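PDB 5VG0: chitinase from Jonesia denitrificans, which probably breaks down chitin by random endo-hydrolysis as a whole protein, this chain being its copper-binding lytic polysaccharide monooxygenase domain. Local coordinates for residues A[18-23]-A[56-61]; A[69-74]-A[103-108]; A[78-83]-A[95-100]. All coordinates share one frame; numbering follows the deposited sequence. Where two conformers were deposited one is given.

Interaction 1: residues A[18-23]-A[56-61]; sequences ETSFDC and SKPWPT
Lys57, Pro58 and Trp59 gather round the ring of Phe21 where two irregular surface loops of the lytic polysaccharide monooxygenase domain meet. One loop runs on from helix 10-15; the other passes through an inverse gamma turn centred on Pro58 on its way to strand 62-64, and the touching parts run nearly antiparallel. Lys57 lays its aliphatic chain over one face of the phenyl ring, with CD 4.0 Å from the Phe21 ring centroid in a CH-pi contact. Lys57 CB also reaches Phe21 CZ at 3.7 Å, while NZ turns away to a salt bridge with Asp54. Thr19 CB lies over the opposite face, so the ring is held between aliphatic groups. Pro58 then brings its CD to 3.8 Å from Phe21 CD1, the proline ring and the phenyl passing alongside each other in opposite senses. A water joins the two backbones here, donating to Pro58 O at 2.8 Å and accepting from Ser20 N at 3.0 Å. Trp59 forms a T-shaped pair with Phe21, whose edge points at the indole face with the planes at 87°. The Phe21 ring and the six-membered ring of Trp59 have centroids 4.9 Å apart. Phe21 CG sits between the backbone N and the carbonyl carbon (chi1 50°), on a CB that points to the other loop. The indole is fixed in turn by a bond from NE1 to Asp54 O and by a cation-pi contact with Arg10. Pro60 finishes the contact, its CG resting 4.1 Å from Glu18 O.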
loop_
_atom_site.group_PDB
_atom_site.type_symbol
_atom_site.label_atom_id
_atom_site.label_comp_id
_atom_site.label_asym_id
_atom_site.label_seq_id
_atom_site.Cartn_x
_atom_site.Cartn_y
_atom_site.Cartn_z
ATOM N N GLU A 18 1.243 -8.748 -13.720
ATOM C CA GLU A 18 -0.076 -8.329 -14.166
ATOM C C GLU A 18 -0.057 -6.997 -14.906
ATOM O O GLU A 18 -1.018 -6.688 -15.619
ATOM C CB GLU A 18 -1.038 -8.277 -12.976
ATOM C CG GLU A 18 -1.238 -9.621 -12.298
ATOM C CD GLU A 18 -2.242 -10.488 -13.010
ATOM O OE1 GLU A 18 -3.008 -9.952 -13.842
ATOM O OE2 GLU A 18 -2.268 -11.711 -12.747
ATOM N N THR A 19 1.017 -6.235 -14.817
ATOM C CA THR A 19 1.118 -5.019 -15.604
ATOM C C THR A 19 1.583 -5.352 -17.014
ATOM O O THR A 19 2.247 -6.359 -17.248
ATOM C CB THR A 19 2.109 -4.050 -14.964
ATOM O OG1 THR A 19 3.392 -4.667 -14.867
ATOM C CG2 THR A 19 1.640 -3.636 -13.578
ATOM N N SER A 20 1.238 -4.482 -17.943
ATOM C CA SER A 20 1.626 -4.616 -19.340
ATOM C C SER A 20 2.908 -3.872 -19.668
ATOM O O SER A 20 3.297 -3.790 -20.832
ATOM C CB SER A 20 0.509 -4.058 -20.210
ATOM O OG SER A 20 0.276 -2.719 -19.836
ATOM N N PHE A 21 3.545 -3.298 -18.679
ATOM C CA PHE A 21 4.782 -2.568 -18.814
ATOM C C PHE A 21 5.756 -3.108 -17.781
ATOM O O PHE A 21 5.364 -3.678 -16.758
ATOM C CB PHE A 21 4.539 -1.065 -18.610
ATOM C CG PHE A 21 3.750 -0.746 -17.364
ATOM C CD1 PHE A 21 2.370 -0.692 -17.388
ATOM C CD2 PHE A 21 4.396 -0.524 -16.158
ATOM C CE1 PHE A 21 1.652 -0.430 -16.237
ATOM C CE2 PHE A 21 3.678 -0.251 -15.007
ATOM C CZ PHE A 21 2.316 -0.216 -15.052
ATOM N N ASP A 22 7.036 -2.936 -18.067
ATOM C CA ASP A 22 8.092 -3.372 -17.164
ATOM C C ASP A 22 8.194 -2.375 -16.016
ATOM O O ASP A 22 8.316 -1.170 -16.238
ATOM C CB ASP A 22 9.405 -3.438 -17.955
ATOM C CG ASP A 22 10.613 -3.945 -17.145
ATOM O OD1 ASP A 22 10.498 -4.339 -15.965
ATOM O OD2 ASP A 22 11.715 -3.972 -17.745
ATOM N N CYS A 23 8.119 -2.873 -14.797
ATOM C CA CYS A 23 8.243 -2.006 -13.637
ATOM C C CYS A 23 9.670 -1.860 -13.147
ATOM O O CYS A 23 9.909 -1.046 -12.259
ATOM C CB CYS A 23 7.404 -2.535 -12.478
ATOM S SG CYS A 23 5.682 -2.776 -12.877
ATOM N N SER A 56 0.617 7.990 -15.543
ATOM C CA SER A 56 0.395 7.856 -16.975
ATOM C C SER A 56 0.406 6.405 -17.428
ATOM O O SER A 56 -0.065 6.103 -18.532
ATOM C CB SER A 56 1.435 8.658 -17.751
ATOM O OG SER A 56 2.692 8.003 -17.802
ATOM N N LYS A 57 0.917 5.504 -16.599
ATOM C CA LYS A 57 0.937 4.099 -16.955
ATOM C C LYS A 57 -0.469 3.522 -16.825
ATOM O O LYS A 57 -1.267 3.984 -15.999
ATOM C CB LYS A 57 1.870 3.323 -16.033
ATOM C CG LYS A 57 3.336 3.730 -16.075
ATOM C CD LYS A 57 4.014 3.206 -17.320
ATOM C CE LYS A 57 5.432 3.743 -17.485
ATOM N NZ LYS A 57 5.463 5.104 -18.091
ATOM N N PRO A 58 -0.789 2.480 -17.600
ATOM C CA PRO A 58 -2.126 1.849 -17.508
ATOM C C PRO A 58 -2.200 0.875 -16.338
ATOM O O PRO A 58 -2.223 -0.349 -16.494
ATOM C CB PRO A 58 -2.258 1.166 -18.876
ATOM C CG PRO A 58 -0.869 0.815 -19.238
ATOM C CD PRO A 58 -0.016 1.949 -18.744
ATOM N N TRP A 59 -2.219 1.431 -15.130
ATOM C CA TRP A 59 -2.304 0.615 -13.934
ATOM C C TRP A 59 -3.646 -0.104 -13.909
ATOM O O TRP A 59 -4.688 0.541 -14.043
ATOM C CB TRP A 59 -2.182 1.485 -12.668
ATOM C CG TRP A 59 -0.799 2.023 -12.495
ATOM C CD1 TRP A 59 -0.370 3.290 -12.737
ATOM C CD2 TRP A 59 0.351 1.291 -12.052
ATOM N NE1 TRP A 59 0.970 3.395 -12.468
ATOM C CE2 TRP A 59 1.441 2.179 -12.056
ATOM C CE3 TRP A 59 0.563 -0.031 -11.650
ATOM C CZ2 TRP A 59 2.718 1.790 -11.679
ATOM C CZ3 TRP A 59 1.845 -0.419 -11.272
ATOM C CH2 TRP A 59 2.898 0.484 -11.296
ATOM N N PRO A 60 -3.674 -1.408 -13.684
ATOM C CA PRO A 60 -4.958 -2.096 -13.537
ATOM C C PRO A 60 -5.686 -1.660 -12.283
ATOM O O PRO A 60 -5.080 -1.327 -11.274
ATOM C CB PRO A 60 -4.549 -3.575 -13.445
ATOM C CG PRO A 60 -3.199 -3.652 -14.032
ATOM C CD PRO A 60 -2.547 -2.355 -13.703
ATOM N N THR A 61 -7.003 -1.686 -12.349
ATOM C CA THR A 61 -7.829 -1.365 -11.198
ATOM C C THR A 61 -8.583 -2.602 -10.741
ATOM O O THR A 61 -8.862 -3.510 -11.537
ATOM C CB THR A 61 -8.833 -0.251 -11.516
ATOM O OG1 THR A 61 -9.699 -0.659 -12.571
ATOM C CG2 THR A 61 -8.122 1.035 -11.913
HETATM O O HOH W 1 -1.161 -2.868 -17.140
#

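Interaction 2: residues A[69-74]-A[103-108]; sequences DLTWKL and PTSLTH
Thr71 and Thr107 face each other as a non-hydrogen-bonded pair of two antiparallel strands, and their hydroxyls meet across it, OG1 to OG1 at 3.0 Å, close enough for a hydrogen bond, though the proton has another acceptor within reach. Both threonines hold OG1 anti to the carbonyl carbon (chi1 -63° and -61°), the matched torsions that bring the two oxygens together. Thr107 CG2 reaches diagonally across to the other strand and packs 3.7 Å from Asp69 CB. Asp69 OD1 is hydrogen-bonded to Thr109 OG1.

The other face carries Leu70, Trp72, Leu106 and His108. In the hydrogen-bonded pair Trp72 and Leu106 the backbone bond from Trp72 N to Leu106 O is 2.8 Å, whereas the return bond to Trp72 O is weak; that carbonyl also accepts from a water that meets Ser105 OG. The leucine packs against the imidazole of its own strand, Leu106 CG lying 3.9 Å above the His108 ring plane toward the rim. Trp72 NE1 and His108 ND1 are both tied to the hydroxyl of Tyr85, which bridges them. Beyond them, Leu74 N bonds Thr104 O, and Leu74 CD1 approaches Pro103 O at 3.4 Å.

Strand 68-74 is the middle one of a three-stranded antiparallel sheet, with 105-110 on one flank and 2-6 on the other; the face bearing Trp72 and Leu106 packs against Trp83 of strand 80-87, and Leu70 and Trp72 also touch strand 131-141.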
loop_
_atom_site.group_PDB
_atom_site.type_symbol
_atom_site.label_atom_id
_atom_site.label_comp_id
_atom_site.label_asym_id
_atom_site.label_seq_id
_atom_site.Cartn_x
_atom_site.Cartn_y
_atom_site.Cartn_z
ATOM N N ASP A 69 -12.176 -5.907 2.796
ATOM C CA ASP A 69 -11.082 -6.443 3.586
ATOM C C ASP A 69 -9.804 -6.307 2.771
ATOM O O ASP A 69 -9.738 -6.747 1.620
ATOM C CB ASP A 69 -11.317 -7.916 3.919
ATOM C CG ASP A 69 -12.412 -8.128 4.938
ATOM O OD1 ASP A 69 -12.870 -7.161 5.564
ATOM O OD2 ASP A 69 -12.803 -9.299 5.123
ATOM N N LEU A 70 -8.789 -5.728 3.384
ATOM C CA LEU A 70 -7.494 -5.497 2.770
ATOM C C LEU A 70 -6.458 -6.335 3.508
ATOM O O LEU A 70 -6.398 -6.304 4.736
ATOM C CB LEU A 70 -7.212 -4.015 2.896
ATOM C CG LEU A 70 -5.941 -3.512 2.289
ATOM C CD1 LEU A 70 -6.182 -2.078 1.844
ATOM C CD2 LEU A 70 -4.822 -3.584 3.285
ATOM N N THR A 71 -5.643 -7.068 2.761
ATOM C CA THR A 71 -4.700 -8.024 3.324
ATOM C C THR A 71 -3.266 -7.642 2.990
ATOM O O THR A 71 -2.938 -7.359 1.830
ATOM C CB THR A 71 -4.995 -9.442 2.843
ATOM O OG1 THR A 71 -6.287 -9.820 3.325
ATOM C CG2 THR A 71 -3.952 -10.431 3.370
ATOM N N TRP A 72 -2.426 -7.645 4.015
ATOM C CA TRP A 72 -0.984 -7.492 3.913
ATOM C C TRP A 72 -0.279 -8.834 4.035
ATOM O O TRP A 72 -0.705 -9.718 4.781
ATOM C CB TRP A 72 -0.461 -6.647 5.069
ATOM C CG TRP A 72 -0.788 -5.188 5.071
ATOM C CD1 TRP A 72 -1.948 -4.596 5.460
ATOM C CD2 TRP A 72 0.097 -4.131 4.691
ATOM N NE1 TRP A 72 -1.837 -3.233 5.341
ATOM C CE2 TRP A 72 -0.590 -2.922 4.870
ATOM C CE3 TRP A 72 1.409 -4.097 4.214
ATOM C CZ2 TRP A 72 -0.013 -1.683 4.595
ATOM C CZ3 TRP A 72 1.986 -2.867 3.938
ATOM C CH2 TRP A 72 1.273 -1.678 4.135
ATOM N N LYS A 73 0.840 -8.950 3.333
ATOM C CA LYS A 73 1.836 -9.987 3.558
ATOM C C LYS A 73 3.091 -9.294 4.053
ATOM O O LYS A 73 3.638 -8.433 3.363
ATOM C CB LYS A 73 2.137 -10.729 2.260
ATOM C CG LYS A 73 3.220 -11.769 2.410
ATOM C CD LYS A 73 3.390 -12.570 1.139
ATOM C CE LYS A 73 4.396 -13.690 1.312
ATOM N NZ LYS A 73 4.529 -14.482 0.069
ATOM N N LEU A 74 3.527 -9.642 5.256
ATOM C CA LEU A 74 4.723 -9.053 5.834
ATOM C C LEU A 74 5.830 -10.085 5.819
ATOM O O LEU A 74 5.653 -11.188 6.325
ATOM C CB LEU A 74 4.477 -8.583 7.264
ATOM C CG LEU A 74 3.248 -7.708 7.478
ATOM C CD1 LEU A 74 3.231 -7.237 8.938
ATOM C CD2 LEU A 74 3.181 -6.523 6.533
ATOM N N PRO A 103 0.950 -9.768 13.089
ATOM C CA PRO A 103 1.081 -11.041 12.386
ATOM C C PRO A 103 1.581 -10.809 10.970
ATOM O O PRO A 103 1.419 -9.735 10.403
ATOM C CB PRO A 103 -0.348 -11.592 12.384
ATOM C CG PRO A 103 -1.210 -10.400 12.543
ATOM C CD PRO A 103 -0.452 -9.370 13.285
ATOM N N THR A 104 2.201 -11.844 10.398
ATOM C CA THR A 104 2.717 -11.729 9.034
ATOM C C THR A 104 1.627 -11.804 7.974
ATOM O O THR A 104 1.868 -11.415 6.829
ATOM C CB THR A 104 3.804 -12.764 8.764
ATOM O OG1 THR A 104 3.309 -14.060 9.102
ATOM C CG2 THR A 104 5.073 -12.461 9.568
ATOM N N SER A 105 0.436 -12.274 8.325
ATOM C CA SER A 105 -0.742 -12.132 7.485
ATOM C C SER A 105 -1.737 -11.303 8.276
ATOM O O SER A 105 -2.158 -11.716 9.354
ATOM C CB SER A 105 -1.339 -13.490 7.158
ATOM O OG SER A 105 -2.479 -13.311 6.341
ATOM N N LEU A 106 -2.077 -10.127 7.765
ATOM C CA LEU A 106 -2.868 -9.143 8.498
ATOM C C LEU A 106 -3.967 -8.627 7.593
ATOM O O LEU A 106 -3.693 -8.228 6.462
ATOM C CB LEU A 106 -1.962 -7.979 8.918
ATOM C CG LEU A 106 -2.604 -6.811 9.633
ATOM C CD1 LEU A 106 -3.222 -7.224 10.955
ATOM C CD2 LEU A 106 -1.556 -5.751 9.855
ATOM N N THR A 107 -5.199 -8.619 8.094
ATOM C CA THR A 107 -6.333 -8.098 7.350
ATOM C C THR A 107 -6.978 -6.963 8.130
ATOM O O THR A 107 -7.251 -7.102 9.322
ATOM C CB THR A 107 -7.328 -9.214 7.036
ATOM O OG1 THR A 107 -6.666 -10.211 6.236
ATOM C CG2 THR A 107 -8.534 -8.686 6.296
ATOM N N HIS A 108 -7.236 -5.857 7.443
ATOM C CA HIS A 108 -7.976 -4.728 7.972
ATOM C C HIS A 108 -9.224 -4.514 7.133
ATOM O O HIS A 108 -9.188 -4.650 5.917
ATOM C CB HIS A 108 -7.140 -3.468 7.871
ATOM C CG HIS A 108 -6.015 -3.412 8.844
ATOM N ND1 HIS A 108 -4.814 -2.815 8.548
ATOM C CD2 HIS A 108 -5.913 -3.853 10.114
ATOM C CE1 HIS A 108 -4.018 -2.893 9.591
ATOM N NE2 HIS A 108 -4.658 -3.520 10.555
HETATM O O HOH W 2 -0.935 -12.371 3.849
#

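Interaction 3: residues A[78-83]-A[95-100]; sequences HNTSTW and FDQKGQ. With CU (copper (II) ion), chain C; PER (peroxide ion), chain D.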
loop_
_atom_site.group_PDB
_atom_site.type_symbol
_atom_site.label_atom_id
_atom_site.label_comp_id
_atom_site.label_asym_id
_atom_site.label_seq_id
_atom_site.Cartn_x
_atom_site.Cartn_y
_atom_site.Cartn_z
ATOM N N HIS A 78 7.872 -5.833 11.586
ATOM C CA HIS A 78 8.444 -4.869 12.519
ATOM C C HIS A 78 7.415 -4.390 13.521
ATOM O O HIS A 78 6.230 -4.256 13.220
ATOM C CB HIS A 78 8.932 -3.661 11.747
ATOM C CG HIS A 78 9.862 -4.022 10.655
ATOM N ND1 HIS A 78 11.020 -4.741 10.868
ATOM C CD2 HIS A 78 9.781 -3.813 9.326
ATOM C CE1 HIS A 78 11.625 -4.935 9.716
ATOM N NE2 HIS A 78 10.895 -4.377 8.772
ATOM N N ASN A 79 7.890 -4.056 14.716
ATOM C CA ASN A 79 7.034 -3.372 15.669
ATOM C C ASN A 79 6.464 -2.125 15.014
ATOM O O ASN A 79 7.170 -1.399 14.311
ATOM C CB ASN A 79 7.814 -3.019 16.931
ATOM C CG ASN A 79 8.175 -4.248 17.729
ATOM O OD1 ASN A 79 9.071 -4.991 17.342
ATOM N ND2 ASN A 79 7.459 -4.493 18.812
ATOM N N THR A 80 5.175 -1.906 15.229
ATOM C CA THR A 80 4.398 -0.966 14.438
ATOM C C THR A 80 3.697 0.029 15.344
ATOM O O THR A 80 3.156 -0.334 16.392
ATOM C CB THR A 80 3.351 -1.751 13.647
ATOM O OG1 THR A 80 4.006 -2.634 12.743
ATOM C CG2 THR A 80 2.432 -0.860 12.865
ATOM N N SER A 81 3.674 1.287 14.907
ATOM C CA SER A 81 2.847 2.290 15.565
ATOM C C SER A 81 1.451 2.233 14.967
ATOM O O SER A 81 0.557 1.624 15.550
ATOM C CB SER A 81 3.484 3.671 15.475
ATOM O OG SER A 81 3.777 3.976 14.136
ATOM N N THR A 82 1.251 2.813 13.793
ATOM C CA THR A 82 -0.047 2.824 13.137
ATOM C C THR A 82 0.046 2.355 11.693
ATOM O O THR A 82 1.081 2.456 11.037
ATOM C CB THR A 82 -0.679 4.218 13.149
ATOM O OG1 THR A 82 0.208 5.142 12.537
ATOM C CG2 THR A 82 -1.035 4.669 14.547
ATOM N N TRP A 83 -1.101 1.886 11.231
ATOM C CA TRP A 83 -1.402 1.671 9.823
ATOM C C TRP A 83 -2.372 2.779 9.435
ATOM O O TRP A 83 -3.447 2.895 10.023
ATOM C CB TRP A 83 -2.069 0.309 9.625
ATOM C CG TRP A 83 -1.350 -0.846 10.247
ATOM C CD1 TRP A 83 -1.459 -1.281 11.530
ATOM C CD2 TRP A 83 -0.422 -1.705 9.600
ATOM N NE1 TRP A 83 -0.655 -2.361 11.724
ATOM C CE2 TRP A 83 -0.002 -2.649 10.552
ATOM C CE3 TRP A 83 0.093 -1.776 8.300
ATOM C CZ2 TRP A 83 0.919 -3.636 10.251
ATOM C CZ3 TRP A 83 0.995 -2.765 8.003
ATOM C CH2 TRP A 83 1.406 -3.674 8.971
ATOM N N PHE A 95 -5.365 2.442 12.129
ATOM C CA PHE A 95 -5.361 1.301 13.039
ATOM C C PHE A 95 -4.116 1.391 13.896
ATOM O O PHE A 95 -3.009 1.517 13.375
ATOM C CB PHE A 95 -5.334 -0.018 12.271
ATOM C CG PHE A 95 -6.575 -0.289 11.494
ATOM C CD1 PHE A 95 -6.770 0.293 10.253
ATOM C CD2 PHE A 95 -7.555 -1.115 11.993
ATOM C CE1 PHE A 95 -7.911 0.035 9.525
ATOM C CE2 PHE A 95 -8.702 -1.373 11.267
ATOM C CZ PHE A 95 -8.881 -0.788 10.036
ATOM N N ASP A 96 -4.293 1.317 15.206
ATOM C CA ASP A 96 -3.204 1.459 16.173
ATOM C C ASP A 96 -2.720 0.073 16.577
ATOM O O ASP A 96 -3.486 -0.724 17.123
ATOM C CB ASP A 96 -3.741 2.232 17.377
ATOM C CG ASP A 96 -2.696 2.568 18.395
ATOM O OD1 ASP A 96 -1.499 2.299 18.181
ATOM O OD2 ASP A 96 -3.128 3.149 19.412
ATOM N N GLN A 97 -1.455 -0.222 16.314
ATOM C CA GLN A 97 -0.852 -1.481 16.727
ATOM C C GLN A 97 -0.149 -1.369 18.069
ATOM O O GLN A 97 0.356 -2.372 18.592
ATOM C CB GLN A 97 0.125 -1.982 15.655
ATOM C CG GLN A 97 0.385 -3.499 15.672
ATOM C CD GLN A 97 -0.746 -4.281 15.063
ATOM O OE1 GLN A 97 -1.272 -3.934 14.025
ATOM N NE2 GLN A 97 -1.110 -5.361 15.699
ATOM N N LYS A 98 -0.097 -0.171 18.638
ATOM C CA LYS A 98 0.350 0.024 20.012
ATOM C C LYS A 98 1.815 -0.354 20.213
ATOM O O LYS A 98 2.223 -0.733 21.315
ATOM C CB LYS A 98 -0.540 -0.733 21.004
ATOM C CG LYS A 98 -2.015 -0.382 20.928
ATOM C CD LYS A 98 -2.359 0.779 21.812
ATOM C CE LYS A 98 -3.868 1.027 21.853
ATOM N NZ LYS A 98 -4.188 2.319 22.513
ATOM N N GLY A 99 2.631 -0.220 19.176
ATOM C CA GLY A 99 4.030 -0.558 19.259
ATOM C C GLY A 99 4.340 -2.031 19.226
ATOM O O GLY A 99 5.500 -2.405 19.446
ATOM N N GLN A 100 3.349 -2.872 18.960
ATOM C CA GLN A 100 3.498 -4.313 18.980
ATOM C C GLN A 100 3.846 -4.851 17.599
ATOM O O GLN A 100 3.733 -4.183 16.581
ATOM C CB GLN A 100 2.192 -4.948 19.439
ATOM C CG GLN A 100 1.794 -4.597 20.855
ATOM C CD GLN A 100 0.443 -5.165 21.234
ATOM O OE1 GLN A 100 -0.095 -6.036 20.546
ATOM N NE2 GLN A 100 -0.128 -4.656 22.321
HETATM CU CU CU C . 11.395 -4.368 6.832
HETATM O O1 PER D . 12.564 -2.615 7.216
HETATM O O2 PER D . 13.153 -3.977 7.213
HETATM O O HOH W 3 13.343 -5.828 7.146
#
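Trp83 and Gln97 meet with their flat groups almost perpendicular, ring and amide planes 88° apart. The indole NE1 donates to Gln97 OE1 at 2.9 Å, arriving in the carbonyl plane on a lone pair. Gln97 CG stands anti to the backbone N, and the chain then bends at chi2 (77°), which places CD at the indole edge. Over one face of the indole sits Thr80 CG2, 3.5 Å above the Trp83 ring plane and offset toward the rim; the same methyl touches Gln97 CB at 3.8 Å, so Thr80 is wedged between ring and glutamine. Phe95 pairs with Trp83 through two backbone bonds, while its ring turns from this contact and stacks on His108. An alanine in place of Trp83 would probably leave Gln97 OE1 without its indole N-H and open a gap beneath the Thr80 methyl.

Nearer the start of the segment, Gly99 O lies in the plane of the Asn79 amide, and ND2 donates to it almost straight at 2.9 Å. Gly99 belongs to a type I' turn from Gln97 to Gln100, overlapped at its start by an Asx turn in which Asp96 OD1 accepts from Lys98 N. Segment 78-83 leads from the metal into the hairpin: His78 NE2 binds copper at 2.0 Å, with the peroxide O2 near its ring edge. Together with His1, whose N also binds the copper, it makes the histidine brace characteristic of lytic polysaccharide monooxygenases.

Overall arrangement
From the N terminus, interaction 1 comes first, closing a long loop that holds strand 34-36 and bringing the chain just after helix 10-15 against the approach to strand 62-64. It is complete before interaction 2 opens at strand 68-74. The chain then makes the hairpin of strands 80-87 and 90-96, whose far ends interaction 3 joins, before returning along 105-110 to close interaction 2; interaction 3 is therefore nested within it. These two touch, with centres 13 Å apart, Trp83 packing on Trp72, Leu106 and His108 and so tying the three-stranded sheet to the mixed sheet. Interactions 1 and 3 lie on opposite sides of the chain's centre, 31 Å apart between centres.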